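Local structure of CBS domain protein (Shewanella oneidensis, 3LHH) at residues K95-E100 with E105-V110; M126-H131 with Q138-V143; V49-I54 with N83-M88; V80-N83 with M88-I91. The protein probably binds flavin adenine dinucleotide as an intact membrane protein, of which this piece is the paired CBS region, here holding adenosine monophosphate. All coordinates share one frame; numbering follows the deposited sequence.

From the N terminus, contact 3 opens first: residues 49-54 are met again by 83-88 after 28 intervening residues that include helix 63-71 and strand 77-81. Contact 4 overlaps it, since 80-83 and 88-91 form the arms of the hairpin whose turn lies in 83-88, and the two share Asn83 and Met88. Contact 1 follows, folding the loop after helix 94-102 back on that helix across four residues. Contact 2 comes last and closes a six-residue gap between 126-131 and 138-143, linking helix 125-135 to strand 139-143. The two CBS halves touch, among other places, at Phe141 CE2 and Met88 CG, 3.5 Å apart; contacts 1 and 2 lie on opposite sides of the chain's centre.

Contact 1. Residues K95-E100 with E105-V110; sequences KQLLSE and ERLELV
Leu97, on the inner side of helix 94-102, meets two leucines of the loop that follows, one through a methyl, the other through its branch carbon. Its methyl CD2 lies 3.6 Å from Leu107 CD2, the two side chains crossing at about a right angle, while its branch carbon CG is 4.1 Å from Leu109 CD1. A first torsion of -178° in Leu107 sets CG opposite the backbone N and sends the methyls towards the helix. Leu97 also packs on Leu67 and Val70 of helix 63-71, and Leu109 on Asn66, so the three-leucine cluster ties the loop to two helices at once.

One turn further on, Glu100 runs out extended beyond CG, and its carboxylate oxygen OE2 comes to 3.2 Å from Leu107 CD1. Its other oxygen, OE1, receives a weak bond from Gln96 NE2, one turn back on the same helix, at 3.5 Å. Glu105, exposed and poorly ordered, comes across obliquely, its CG 3.2 Å from the backbone oxygen Glu100 O. As modelled, the two carboxylates stack with planes 11° apart, Glu100 OE2 being 3.8 Å from Glu105 OE2. An alanine in place of Glu100 would probably leave Gln96 NE2 without this acceptor and open a gap beside Leu107 CD1.

Between these two segments the attraction is apolar packing, since neither hydrogen bond nor salt bridge joins them. The acids, if stacked as modelled, bring like charges together, which may disfavour full ionisation of both.

Contact 2. Residues M126-H131 with Q138-V143; sequences MELLEH and QMVFVV
His131 touches Val140 with its imidazole edge: Val140 CG1 lies near the ring plane, 3.6 Å from His131 CE1 and 3.7 Å from His131 ND1. One turn earlier on the same helix, Leu128 reaches the other methyl of this valine, with Leu128 CD1 4.2 Å from Val140 CG2. A single valine thus receives two helix side chains, one on each methyl, and each runs antiparallel to the valine side chain as it passes it. Val140 is modelled in two conformers and these distances belong to one of them, so the exact pairing of methyls is doubtful.

Placement comes from the helix. Leu128 and His131 are three residues apart and so project from neighbouring points of one helical face; the backbone bond from His131 N to Glu127 O, 3.0 Å long, is one of the regular i to i+4 helix bonds here. The imidazole leaves the helix with CG anti to the backbone N (chi1 178°), which carries it out to the strand. There ND1 is buried with no polar partner in the model; its near neighbour across the contact is Val140 CG1.

Further out, Leu128 rests on Met158 of helix 155-163, while His131 lies on Asn117 and Val119 of strand 117-120. Val140 packs on Val153 and shares backbone bonds with it. The contact therefore belongs to a beta-alpha-beta crossover: helix 125-135 joins strand 117-120 to its parallel neighbour 139-143 and lies against the sheet, with strand 149-154 on the other side of 139-143.

Contact 3. Residues V49-I54 with N83-M88; sequences VPRSDI and NNVDDM. With AMP (adenosine monophosphate), chain B.
Arg51 and Asp86 are brought together by a bent chain: Arg51 CG sits between the backbone N and the carbonyl carbon (chi1 61°), and a turn at chi3 (-80°) swings the guanidinium towards the turn of 83-88. A salt bridge results, its shortest bond, 2.7 Å and nearly straight, from Arg51 NH2 to Asp86 OD2, in the guanidinium plane and on the syn side of the carboxylate but tilted out of its plane. Arg51 NH1, which also donates to Leu149 O, adds weak bonds to both oxygens, 3.3 Å to Asp86 OD1; the flat groups are 24° apart. Val85 CG1 lies over one guanidinium face, toward its rim, 3.7 Å from Arg51 NH2. A methionine in place of the arginine would probably leave Asp86 without its countercharge and Leu149 O without this donor.

The acid sits on a type I turn, Asn84 to Asp87, in which Asn84 OD1 accepts from Asp86 N at 2.8 Å, an Asx turn. Before Arg51 in sequence, Val49 CG2 lies 3.7 Å from AMP O2', and after it Asp53 O is 3.3 Å from AMP C2. With Thr154 and Asp157 this forms the adenosine site of a CBS pair, lined by both repeats.

Contact 4. Residues V80-N83 with M88-I91; sequences VCRN and MVGI
Val80 and Gly90 form an antiparallel hydrogen-bonded pair with CA atoms 5.2 Å apart, and Val80 O accepts from two successive amides, Val89 N at 2.7 Å and Gly90 N at 3.2 Å. Both donors lie in the carbonyl plane of Val80. The return bond, from Val80 N to Gly90 O, measures 2.6 Å, its donor standing above the carbonyl plane of Gly90.

On one face of the sheet, Cys81 and Met88 make the next pair, non-hydrogen-bonded, with CA atoms 4.0 Å apart. Met88, modelled as selenomethionine, bends at chi2 (72°) and again at chi3, which folds SE back to 3.9 Å from Cys81 CB and 3.7 Å from Val80 O.

Two residues, Val89 and Gly90, thus face the single Val80, which defines a classic beta bulge in the hairpin of strands 77-81 and 88-93. At phi 157° and psi -145°, a CB on Gly90 would collide with the carbonyl O of Val89, a backbone shape that only glycine tolerates comfortably.

Val80 points to the other face, where its CG2 is 4.2 Å from Ile91 C. Val89, thrown out of register by the bulge, packs obliquely with CG2 against the aliphatic chain of Arg82, though Arg82 has two conformers and this touch is doubtful. Towards the second repeat, Met88 and Ile91 rest on Phe141, and Ile91 also on Met139 of the nucleotide pocket, while on the other edge of strand 77-81 Cys81 makes backbone hydrogen bonds with Leu57 and Leu59.

Contact 1. Residues K95-E100 with E105-V110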
loop_
_atom_site.group_PDB
_atom_site.type_symbol
_atom_site.label_atom_id
_atom_site.label_comp_id
_atom_site.label_asym_id
_atom_site.label_seq_id
_atom_site.Cartn_x
_atom_site.Cartn_y
_atom_site.Cartn_z
ATOM N N LYS A 95 1.401 -4.188 12.318
ATOM C CA LYS A 95 1.537 -5.103 13.438
ATOM C C LYS A 95 2.999 -5.399 13.684
ATOM O O LYS A 95 3.443 -5.473 14.822
ATOM C CB LYS A 95 0.782 -6.403 13.156
ATOM C CG LYS A 95 1.007 -7.483 14.200
ATOM C CD LYS A 95 0.229 -8.746 13.872
ATOM C CE LYS A 95 0.625 -9.876 14.813
ATOM N NZ LYS A 95 -0.218 -11.091 14.613
ATOM N N GLN A 96 3.759 -5.554 12.608
ATOM C CA GLN A 96 5.158 -5.899 12.750
ATOM C C GLN A 96 5.937 -4.727 13.321
ATOM O O GLN A 96 6.753 -4.894 14.228
ATOM C CB GLN A 96 5.751 -6.331 11.417
ATOM C CG GLN A 96 7.186 -6.806 11.541
ATOM C CD GLN A 96 7.821 -7.183 10.204
ATOM O OE1 GLN A 96 7.245 -6.958 9.134
ATOM N NE2 GLN A 96 9.020 -7.756 10.265
ATOM N N LEU A 97 5.665 -3.538 12.797
ATOM C CA LEU A 97 6.396 -2.348 13.189
ATOM C C LEU A 97 6.163 -2.135 14.678
ATOM O O LEU A 97 7.095 -1.943 15.462
ATOM C CB LEU A 97 5.847 -1.157 12.419
ATOM C CG LEU A 97 6.798 -0.032 12.028
ATOM C CD1 LEU A 97 6.013 1.236 11.940
ATOM C CD2 LEU A 97 7.944 0.103 13.005
ATOM N N LEU A 98 4.892 -2.172 15.059
ATOM C CA LEU A 98 4.518 -1.934 16.434
ATOM C C LEU A 98 4.990 -3.070 17.316
ATOM O O LEU A 98 5.493 -2.836 18.412
ATOM C CB LEU A 98 3.014 -1.831 16.544
ATOM C CG LEU A 98 2.451 -0.705 15.702
ATOM C CD1 LEU A 98 0.948 -0.829 15.708
ATOM C CD2 LEU A 98 2.918 0.646 16.254
ATOM N N SER A 99 4.818 -4.302 16.841
ATOM C CA SER A 99 5.301 -5.462 17.583
ATOM C C SER A 99 6.750 -5.241 17.938
ATOM O O SER A 99 7.115 -5.286 19.109
ATOM C CB SER A 99 5.176 -6.755 16.768
ATOM O OG SER A 99 3.829 -7.175 16.674
ATOM N N GLU A 100 7.568 -4.998 16.917
ATOM C CA GLU A 100 9.009 -4.864 17.091
ATOM C C GLU A 100 9.420 -3.552 17.736
ATOM O O GLU A 100 10.595 -3.341 18.022
ATOM C CB GLU A 100 9.706 -4.968 15.748
ATOM C CG GLU A 100 9.686 -6.349 15.143
ATOM C CD GLU A 100 10.655 -6.459 13.992
ATOM O OE1 GLU A 100 10.679 -7.516 13.326
ATOM O OE2 GLU A 100 11.394 -5.479 13.755
ATOM N N GLU A 105 13.428 -3.832 20.464
ATOM C CA GLU A 105 14.617 -4.239 19.723
ATOM C C GLU A 105 15.129 -3.111 18.836
ATOM O O GLU A 105 14.374 -2.208 18.470
ATOM C CB GLU A 105 14.333 -5.488 18.886
ATOM C CG GLU A 105 13.048 -5.420 18.081
ATOM C CD GLU A 105 12.740 -6.729 17.381
ATOM O OE1 GLU A 105 11.737 -7.382 17.747
ATOM O OE2 GLU A 105 13.507 -7.110 16.470
ATOM N N ARG A 106 16.416 -3.167 18.506
ATOM C CA ARG A 106 17.027 -2.175 17.633
ATOM C C ARG A 106 16.349 -2.246 16.275
ATOM O O ARG A 106 16.460 -3.246 15.564
ATOM C CB ARG A 106 18.530 -2.418 17.500
ATOM C CG ARG A 106 19.271 -1.304 16.782
ATOM C CD ARG A 106 20.142 -1.873 15.690
ATOM N NE ARG A 106 20.604 -0.842 14.770
ATOM C CZ ARG A 106 21.091 -1.098 13.560
ATOM N NH1 ARG A 106 21.169 -2.351 13.133
ATOM N NH2 ARG A 106 21.495 -0.107 12.776
ATOM N N LEU A 107 15.650 -1.175 15.921
ATOM C CA LEU A 107 14.718 -1.208 14.805
ATOM C C LEU A 107 15.059 -0.160 13.758
ATOM O O LEU A 107 15.138 1.032 14.062
ATOM C CB LEU A 107 13.297 -0.970 15.326
ATOM C CG LEU A 107 12.144 -1.006 14.328
ATOM C CD1 LEU A 107 12.154 -2.332 13.608
ATOM C CD2 LEU A 107 10.812 -0.789 15.045
ATOM N N GLU A 108 15.260 -0.606 12.522
ATOM C CA GLU A 108 15.417 0.318 11.407
ATOM C C GLU A 108 14.277 0.058 10.431
ATOM O O GLU A 108 14.090 -1.063 9.967
ATOM C CB GLU A 108 16.781 0.148 10.714
ATOM C CG GLU A 108 18.002 0.072 11.654
ATOM C CD GLU A 108 18.429 1.420 12.238
ATOM O OE1 GLU A 108 18.375 2.437 11.518
ATOM O OE2 GLU A 108 18.832 1.460 13.422
ATOM N N LEU A 109 13.521 1.103 10.120
ATOM C CA LEU A 109 12.321 0.981 9.305
ATOM C C LEU A 109 12.555 0.235 7.993
ATOM O O LEU A 109 11.724 -0.575 7.562
ATOM C CB LEU A 109 11.759 2.366 9.004
ATOM C CG LEU A 109 10.337 2.341 8.456
ATOM C CD1 LEU A 109 9.503 1.407 9.284
ATOM C CD2 LEU A 109 9.731 3.742 8.442
ATOM N N VAL A 110 13.687 0.508 7.358
ATOM C CA VAL A 110 13.954 -0.035 6.031
ATOM C C VAL A 110 14.025 -1.561 6.071
ATOM O O VAL A 110 13.877 -2.227 5.050
ATOM C CB VAL A 110 15.251 0.559 5.424
ATOM C CG1 VAL A 110 16.460 0.185 6.273
ATOM C CG2 VAL A 110 15.434 0.096 3.991
#

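Contact 2. Residues M126-H131 with Q138-V143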
loop_
_atom_site.group_PDB
_atom_site.type_symbol
_atom_site.label_atom_id
_atom_site.label_comp_id
_atom_site.label_asym_id
_atom_site.label_seq_id
_atom_site.Cartn_x
_atom_site.Cartn_y
_atom_site.Cartn_z
HETATM N N MSE A 126 -10.977 -8.084 -14.495
HETATM C CA MSE A 126 -10.606 -9.493 -14.416
HETATM C C MSE A 126 -9.097 -9.603 -14.278
HETATM O O MSE A 126 -8.587 -10.291 -13.397
HETATM C CB MSE A 126 -11.068 -10.268 -15.663
HETATM C CG MSE A 126 -12.205 -11.250 -15.433
HETATM SE SE MSE A 126 -11.867 -12.702 -14.144
HETATM C CE MSE A 126 -10.805 -13.910 -15.256
ATOM N N GLU A 127 -8.389 -8.915 -15.164
ATOM C CA GLU A 127 -6.930 -8.918 -15.164
ATOM C C GLU A 127 -6.371 -8.501 -13.806
ATOM O O GLU A 127 -5.403 -9.071 -13.318
ATOM C CB GLU A 127 -6.410 -7.998 -16.270
ATOM C CG GLU A 127 -6.868 -8.415 -17.658
ATOM C CD GLU A 127 -6.544 -7.384 -18.722
ATOM O OE1 GLU A 127 -6.014 -7.770 -19.786
ATOM O OE2 GLU A 127 -6.817 -6.188 -18.495
ATOM N N LEU A 128 -6.991 -7.510 -13.188
ATOM C CA LEU A 128 -6.553 -7.067 -11.865
ATOM C C LEU A 128 -6.818 -8.168 -10.822
ATOM O O LEU A 128 -5.939 -8.521 -10.027
ATOM C CB LEU A 128 -7.290 -5.792 -11.468
ATOM C CG LEU A 128 -6.839 -5.152 -10.160
ATOM C CD1 LEU A 128 -5.358 -4.776 -10.233
ATOM C CD2 LEU A 128 -7.681 -3.940 -9.870
ATOM N N LEU A 129 -8.037 -8.699 -10.837
ATOM C CA LEU A 129 -8.412 -9.825 -9.990
ATOM C C LEU A 129 -7.411 -10.981 -10.077
ATOM O O LEU A 129 -6.948 -11.501 -9.055
ATOM C CB LEU A 129 -9.778 -10.341 -10.412
ATOM C CG LEU A 129 -10.916 -10.205 -9.422
ATOM C CD1 LEU A 129 -11.181 -8.741 -9.169
ATOM C CD2 LEU A 129 -12.132 -10.864 -9.994
ATOM N N GLU A 130 -7.098 -11.401 -11.297
ATOM C CA GLU A 130 -6.139 -12.481 -11.492
ATOM C C GLU A 130 -4.747 -12.133 -10.990
ATOM O O GLU A 130 -4.051 -13.004 -10.463
ATOM C CB GLU A 130 -6.062 -12.908 -12.962
ATOM C CG GLU A 130 -6.863 -14.166 -13.227
ATOM C CD GLU A 130 -6.696 -15.212 -12.111
ATOM O OE1 GLU A 130 -5.536 -15.601 -11.803
ATOM O OE2 GLU A 130 -7.729 -15.637 -11.545
ATOM N N HIS A 131 -4.339 -10.870 -11.156
ATOM C CA HIS A 131 -3.055 -10.420 -10.613
ATOM C C HIS A 131 -3.036 -10.609 -9.085
ATOM O O HIS A 131 -2.049 -11.097 -8.531
ATOM C CB HIS A 131 -2.740 -8.963 -10.998
ATOM C CG HIS A 131 -1.446 -8.457 -10.427
ATOM N ND1 HIS A 131 -1.348 -7.918 -9.161
ATOM C CD2 HIS A 131 -0.191 -8.451 -10.934
ATOM C CE1 HIS A 131 -0.094 -7.583 -8.919
ATOM N NE2 HIS A 131 0.630 -7.902 -9.977
ATOM N N GLN A 138 -1.870 -8.197 -0.881
ATOM C CA GLN A 138 -2.997 -7.545 -0.221
ATOM C C GLN A 138 -3.223 -6.165 -0.832
ATOM O O GLN A 138 -4.332 -5.653 -0.840
ATOM C CB GLN A 138 -2.751 -7.430 1.286
ATOM C CG GLN A 138 -2.570 -8.770 1.997
ATOM C CD GLN A 138 -1.136 -9.023 2.437
ATOM O OE1 GLN A 138 -0.182 -8.723 1.712
ATOM N NE2 GLN A 138 -0.978 -9.580 3.633
HETATM N N MSE A 139 -2.149 -5.591 -1.372
HETATM C CA MSE A 139 -2.130 -4.224 -1.880
HETATM C C MSE A 139 -1.300 -4.127 -3.171
HETATM O O MSE A 139 -0.210 -4.680 -3.245
HETATM C CB MSE A 139 -1.517 -3.351 -0.783
HETATM C CG MSE A 139 -1.318 -1.901 -1.081
HETATM SE SE MSE A 139 -0.763 -0.980 0.580
HETATM C CE MSE A 139 -2.424 -1.101 1.595
ATOM N N VAL A 140 -1.825 -3.454 -4.193
ATOM C CA VAL A 140 -1.057 -3.190 -5.416
ATOM C C VAL A 140 -1.121 -1.705 -5.756
ATOM O O VAL A 140 -2.121 -1.031 -5.473
ATOM C CB VAL A 140 -1.561 -3.993 -6.640
ATOM C CG1 VAL A 140 -1.490 -5.498 -6.388
ATOM C CG2 VAL A 140 -2.972 -3.568 -7.005
ATOM N N PHE A 141 -0.046 -1.196 -6.347
ATOM C CA PHE A 141 0.018 0.196 -6.769
ATOM C C PHE A 141 -0.318 0.330 -8.250
ATOM O O PHE A 141 0.107 -0.476 -9.076
ATOM C CB PHE A 141 1.398 0.781 -6.482
ATOM C CG PHE A 141 1.762 0.782 -5.022
ATOM C CD1 PHE A 141 0.965 1.438 -4.090
ATOM C CD2 PHE A 141 2.903 0.136 -4.576
ATOM C CE1 PHE A 141 1.299 1.431 -2.743
ATOM C CE2 PHE A 141 3.245 0.140 -3.227
ATOM C CZ PHE A 141 2.442 0.778 -2.314
ATOM N N VAL A 142 -1.074 1.367 -8.575
ATOM C CA VAL A 142 -1.510 1.607 -9.933
ATOM C C VAL A 142 -0.856 2.866 -10.507
ATOM O O VAL A 142 -0.866 3.919 -9.869
ATOM C CB VAL A 142 -3.031 1.762 -9.974
ATOM C CG1 VAL A 142 -3.504 1.966 -11.407
ATOM C CG2 VAL A 142 -3.699 0.533 -9.348
ATOM N N VAL A 143 -0.280 2.748 -11.704
ATOM C CA VAL A 143 0.370 3.881 -12.366
ATOM C C VAL A 143 -0.331 4.211 -13.680
ATOM O O VAL A 143 -0.966 3.340 -14.276
ATOM C CB VAL A 143 1.864 3.598 -12.677
ATOM C CG1 VAL A 143 2.589 3.161 -11.413
ATOM C CG2 VAL A 143 1.989 2.527 -13.769
#

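Contact 3. Residues V49-I54 with N83-M88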
loop_
_atom_site.group_PDB
_atom_site.type_symbol
_atom_site.label_atom_id
_atom_site.label_comp_id
_atom_site.label_asym_id
_atom_site.label_seq_id
_atom_site.Cartn_x
_atom_site.Cartn_y
_atom_site.Cartn_z
ATOM N N VAL A 49 -7.985 3.469 -4.267
ATOM C CA VAL A 49 -7.702 4.516 -3.290
ATOM C C VAL A 49 -6.801 5.552 -3.986
ATOM O O VAL A 49 -5.653 5.253 -4.290
ATOM C CB VAL A 49 -6.967 3.970 -2.053
ATOM C CG1 VAL A 49 -6.523 5.117 -1.140
ATOM C CG2 VAL A 49 -7.837 2.957 -1.286
ATOM N N PRO A 50 -7.323 6.767 -4.240
ATOM C CA PRO A 50 -6.581 7.815 -4.959
ATOM C C PRO A 50 -5.286 8.170 -4.236
ATOM O O PRO A 50 -5.253 8.111 -3.006
ATOM C CB PRO A 50 -7.523 9.028 -4.892
ATOM C CG PRO A 50 -8.856 8.495 -4.412
ATOM C CD PRO A 50 -8.535 7.299 -3.589
ATOM N N ARG A 51 -4.251 8.565 -4.971
ATOM C CA ARG A 51 -2.980 8.924 -4.343
ATOM C C ARG A 51 -3.108 9.970 -3.226
ATOM O O ARG A 51 -2.301 9.988 -2.305
ATOM C CB ARG A 51 -1.959 9.389 -5.378
ATOM C CG ARG A 51 -2.376 10.609 -6.160
ATOM C CD ARG A 51 -1.310 11.009 -7.171
ATOM N NE ARG A 51 -0.194 11.756 -6.571
ATOM C CZ ARG A 51 1.081 11.508 -6.845
ATOM N NH1 ARG A 51 1.415 10.540 -7.703
ATOM N NH2 ARG A 51 2.026 12.228 -6.279
ATOM N N SER A 52 -4.107 10.842 -3.297
ATOM C CA SER A 52 -4.267 11.849 -2.244
ATOM C C SER A 52 -4.804 11.263 -0.934
ATOM O O SER A 52 -4.611 11.844 0.138
ATOM C CB SER A 52 -5.143 13.013 -2.711
ATOM O OG SER A 52 -6.477 12.602 -2.917
ATOM N N ASP A 53 -5.465 10.112 -1.026
ATOM C CA ASP A 53 -6.014 9.445 0.154
ATOM C C ASP A 53 -5.056 8.409 0.742
ATOM O O ASP A 53 -5.368 7.806 1.764
ATOM C CB ASP A 53 -7.354 8.759 -0.169
ATOM C CG ASP A 53 -8.477 9.751 -0.488
ATOM O OD1 ASP A 53 -8.233 10.976 -0.487
ATOM O OD2 ASP A 53 -9.617 9.295 -0.738
ATOM N N ILE A 54 -3.910 8.180 0.095
ATOM C CA ILE A 54 -2.961 7.182 0.587
ATOM C C ILE A 54 -2.233 7.622 1.847
ATOM O O ILE A 54 -1.624 8.684 1.874
ATOM C CB ILE A 54 -1.885 6.815 -0.456
ATOM C CG1 ILE A 54 -2.510 6.110 -1.665
ATOM C CG2 ILE A 54 -0.833 5.926 0.181
ATOM C CD1 ILE A 54 -1.492 5.662 -2.703
ATOM N N ASN A 83 10.745 10.531 0.694
ATOM C CA ASN A 83 10.374 11.919 0.422
ATOM C C ASN A 83 8.936 12.068 -0.050
ATOM O O ASN A 83 8.178 12.866 0.489
ATOM C CB ASN A 83 11.332 12.562 -0.596
ATOM C CG ASN A 83 12.784 12.429 -0.192
ATOM O OD1 ASN A 83 13.636 12.044 -0.999
ATOM N ND2 ASN A 83 13.073 12.723 1.066
ATOM N N ASN A 84 8.557 11.301 -1.061
ATOM C CA ASN A 84 7.201 11.386 -1.571
ATOM C C ASN A 84 6.767 10.078 -2.190
ATOM O O ASN A 84 7.570 9.183 -2.435
ATOM C CB ASN A 84 7.045 12.537 -2.583
ATOM C CG ASN A 84 7.880 12.328 -3.842
ATOM O OD1 ASN A 84 7.538 11.514 -4.701
ATOM N ND2 ASN A 84 8.979 13.071 -3.956
ATOM N N VAL A 85 5.478 10.005 -2.464
ATOM C CA VAL A 85 4.816 8.793 -2.885
ATOM C C VAL A 85 5.249 8.337 -4.288
ATOM O O VAL A 85 5.051 7.185 -4.665
ATOM C CB VAL A 85 3.293 9.013 -2.762
ATOM C CG1 VAL A 85 2.663 9.272 -4.109
ATOM C CG2 VAL A 85 2.644 7.862 -2.039
ATOM N N ASP A 86 5.882 9.231 -5.046
ATOM C CA ASP A 86 6.394 8.872 -6.370
ATOM C C ASP A 86 7.768 8.238 -6.303
ATOM O O ASP A 86 8.395 7.985 -7.325
ATOM C CB ASP A 86 6.392 10.076 -7.314
ATOM C CG ASP A 86 4.995 10.451 -7.750
ATOM O OD1 ASP A 86 4.433 9.720 -8.594
ATOM O OD2 ASP A 86 4.450 11.447 -7.225
ATOM N N ASP A 87 8.240 7.988 -5.089
ATOM C CA ASP A 87 9.440 7.187 -4.903
ATOM C C ASP A 87 9.097 6.091 -3.897
ATOM O O ASP A 87 9.636 6.051 -2.795
ATOM C CB ASP A 87 10.616 8.055 -4.433
ATOM C CG ASP A 87 11.947 7.307 -4.434
ATOM O OD1 ASP A 87 12.017 6.169 -4.955
ATOM O OD2 ASP A 87 12.933 7.866 -3.905
HETATM N N MSE A 88 8.186 5.207 -4.296
HETATM C CA MSE A 88 7.708 4.127 -3.441
HETATM C C MSE A 88 8.760 3.041 -3.309
HETATM O O MSE A 88 9.297 2.564 -4.302
HETATM C CB MSE A 88 6.443 3.507 -4.024
HETATM C CG MSE A 88 5.622 2.766 -3.004
HETATM SE SE MSE A 88 4.832 4.110 -1.888
HETATM C CE MSE A 88 3.465 4.688 -3.125
HETATM P P AMP B . -7.581 -1.763 6.636
HETATM O O1P AMP B . -7.828 -0.369 7.176
HETATM O O2P AMP B . -6.128 -2.154 6.654
HETATM O O3P AMP B . -8.526 -2.830 7.133
HETATM O "O5'" AMP B . -8.049 -1.575 5.115
HETATM C "C5'" AMP B . -9.421 -1.286 4.825
HETATM C "C4'" AMP B . -9.528 -0.359 3.613
HETATM O "O4'" AMP B . -8.901 0.910 3.860
HETATM C "C3'" AMP B . -8.804 -0.903 2.386
HETATM O "O3'" AMP B . -9.591 -1.853 1.644
HETATM C "C2'" AMP B . -8.522 0.363 1.606
HETATM O "O2'" AMP B . -9.771 0.781 1.052
HETATM C "C1'" AMP B . -8.187 1.364 2.695
HETATM N N9 AMP B . -6.736 1.395 3.047
HETATM C C8 AMP B . -6.024 0.382 3.580
HETATM N N7 AMP B . -4.739 0.733 3.815
HETATM C C5 AMP B . -4.611 2.011 3.415
HETATM C C6 AMP B . -3.513 3.002 3.400
HETATM N N6 AMP B . -2.266 2.690 3.846
HETATM N N1 AMP B . -3.802 4.230 2.933
HETATM C C2 AMP B . -5.040 4.556 2.492
HETATM N N3 AMP B . -6.081 3.701 2.478
HETATM C C4 AMP B . -5.924 2.437 2.919
#

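Contact 4. Residues V80-N83 with M88-I91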
loop_
_atom_site.group_PDB
_atom_site.type_symbol
_atom_site.label_atom_id
_atom_site.label_comp_id
_atom_site.label_asym_id
_atom_site.label_seq_id
_atom_site.Cartn_x
_atom_site.Cartn_y
_atom_site.Cartn_z
ATOM N N VAL A 80 5.451 2.540 1.766
ATOM C CA VAL A 80 6.624 3.225 2.284
ATOM C C VAL A 80 7.394 3.825 1.134
ATOM O O VAL A 80 7.735 3.137 0.166
ATOM C CB VAL A 80 7.592 2.255 2.975
ATOM C CG1 VAL A 80 8.828 3.007 3.446
ATOM C CG2 VAL A 80 6.908 1.554 4.125
ATOM N N CYS A 81 7.708 5.100 1.250
ATOM C CA CYS A 81 8.394 5.758 0.174
ATOM C C CYS A 81 9.577 6.557 0.708
ATOM O O CYS A 81 9.927 6.466 1.894
ATOM C CB CYS A 81 7.413 6.666 -0.558
ATOM S SG CYS A 81 6.934 8.064 0.450
ATOM N N ARG A 82 10.207 7.309 -0.190
ATOM C CA ARG A 82 11.254 8.241 0.201
ATOM C C ARG A 82 10.861 9.619 -0.263
ATOM O O ARG A 82 10.647 9.845 -1.449
ATOM C CB ARG A 82 12.599 7.849 -0.394
ATOM C CG ARG A 82 13.230 6.654 0.275
ATOM C CD ARG A 82 14.706 6.581 -0.039
ATOM N NE ARG A 82 15.225 5.229 0.137
ATOM C CZ ARG A 82 15.810 4.787 1.242
ATOM N NH1 ARG A 82 15.961 5.592 2.287
ATOM N NH2 ARG A 82 16.248 3.535 1.295
ATOM N N ASN A 83 10.745 10.531 0.694
ATOM C CA ASN A 83 10.374 11.919 0.422
ATOM C C ASN A 83 8.936 12.068 -0.050
ATOM O O ASN A 83 8.178 12.866 0.489
ATOM C CB ASN A 83 11.332 12.562 -0.596
ATOM C CG ASN A 83 12.784 12.429 -0.192
ATOM O OD1 ASN A 83 13.636 12.044 -0.999
ATOM N ND2 ASN A 83 13.073 12.723 1.066
HETATM N N MSE A 88 8.186 5.207 -4.296
HETATM C CA MSE A 88 7.708 4.127 -3.441
HETATM C C MSE A 88 8.760 3.041 -3.309
HETATM O O MSE A 88 9.297 2.564 -4.302
HETATM C CB MSE A 88 6.443 3.507 -4.024
HETATM C CG MSE A 88 5.622 2.766 -3.004
HETATM SE SE MSE A 88 4.832 4.110 -1.888
HETATM C CE MSE A 88 3.465 4.688 -3.125
ATOM N N VAL A 89 9.045 2.630 -2.086
ATOM C CA VAL A 89 10.041 1.589 -1.890
ATOM C C VAL A 89 9.406 0.229 -1.564
ATOM O O VAL A 89 10.021 -0.809 -1.792
ATOM C CB VAL A 89 11.063 1.993 -0.813
ATOM C CG1 VAL A 89 11.919 0.815 -0.424
ATOM C CG2 VAL A 89 11.946 3.116 -1.337
ATOM N N GLY A 90 8.174 0.247 -1.045
ATOM C CA GLY A 90 7.468 -0.968 -0.665
ATOM C C GLY A 90 6.371 -0.725 0.369
ATOM O O GLY A 90 5.725 0.313 0.386
ATOM N N ILE A 91 6.185 -1.688 1.256
ATOM C CA ILE A 91 5.017 -1.716 2.120
ATOM C C ILE A 91 5.418 -2.269 3.476
ATOM O O ILE A 91 6.339 -3.076 3.575
ATOM C CB ILE A 91 3.926 -2.617 1.510
ATOM C CG1 ILE A 91 3.293 -1.956 0.291
ATOM C CG2 ILE A 91 2.848 -2.944 2.517
ATOM C CD1 ILE A 91 2.529 -2.952 -0.565
#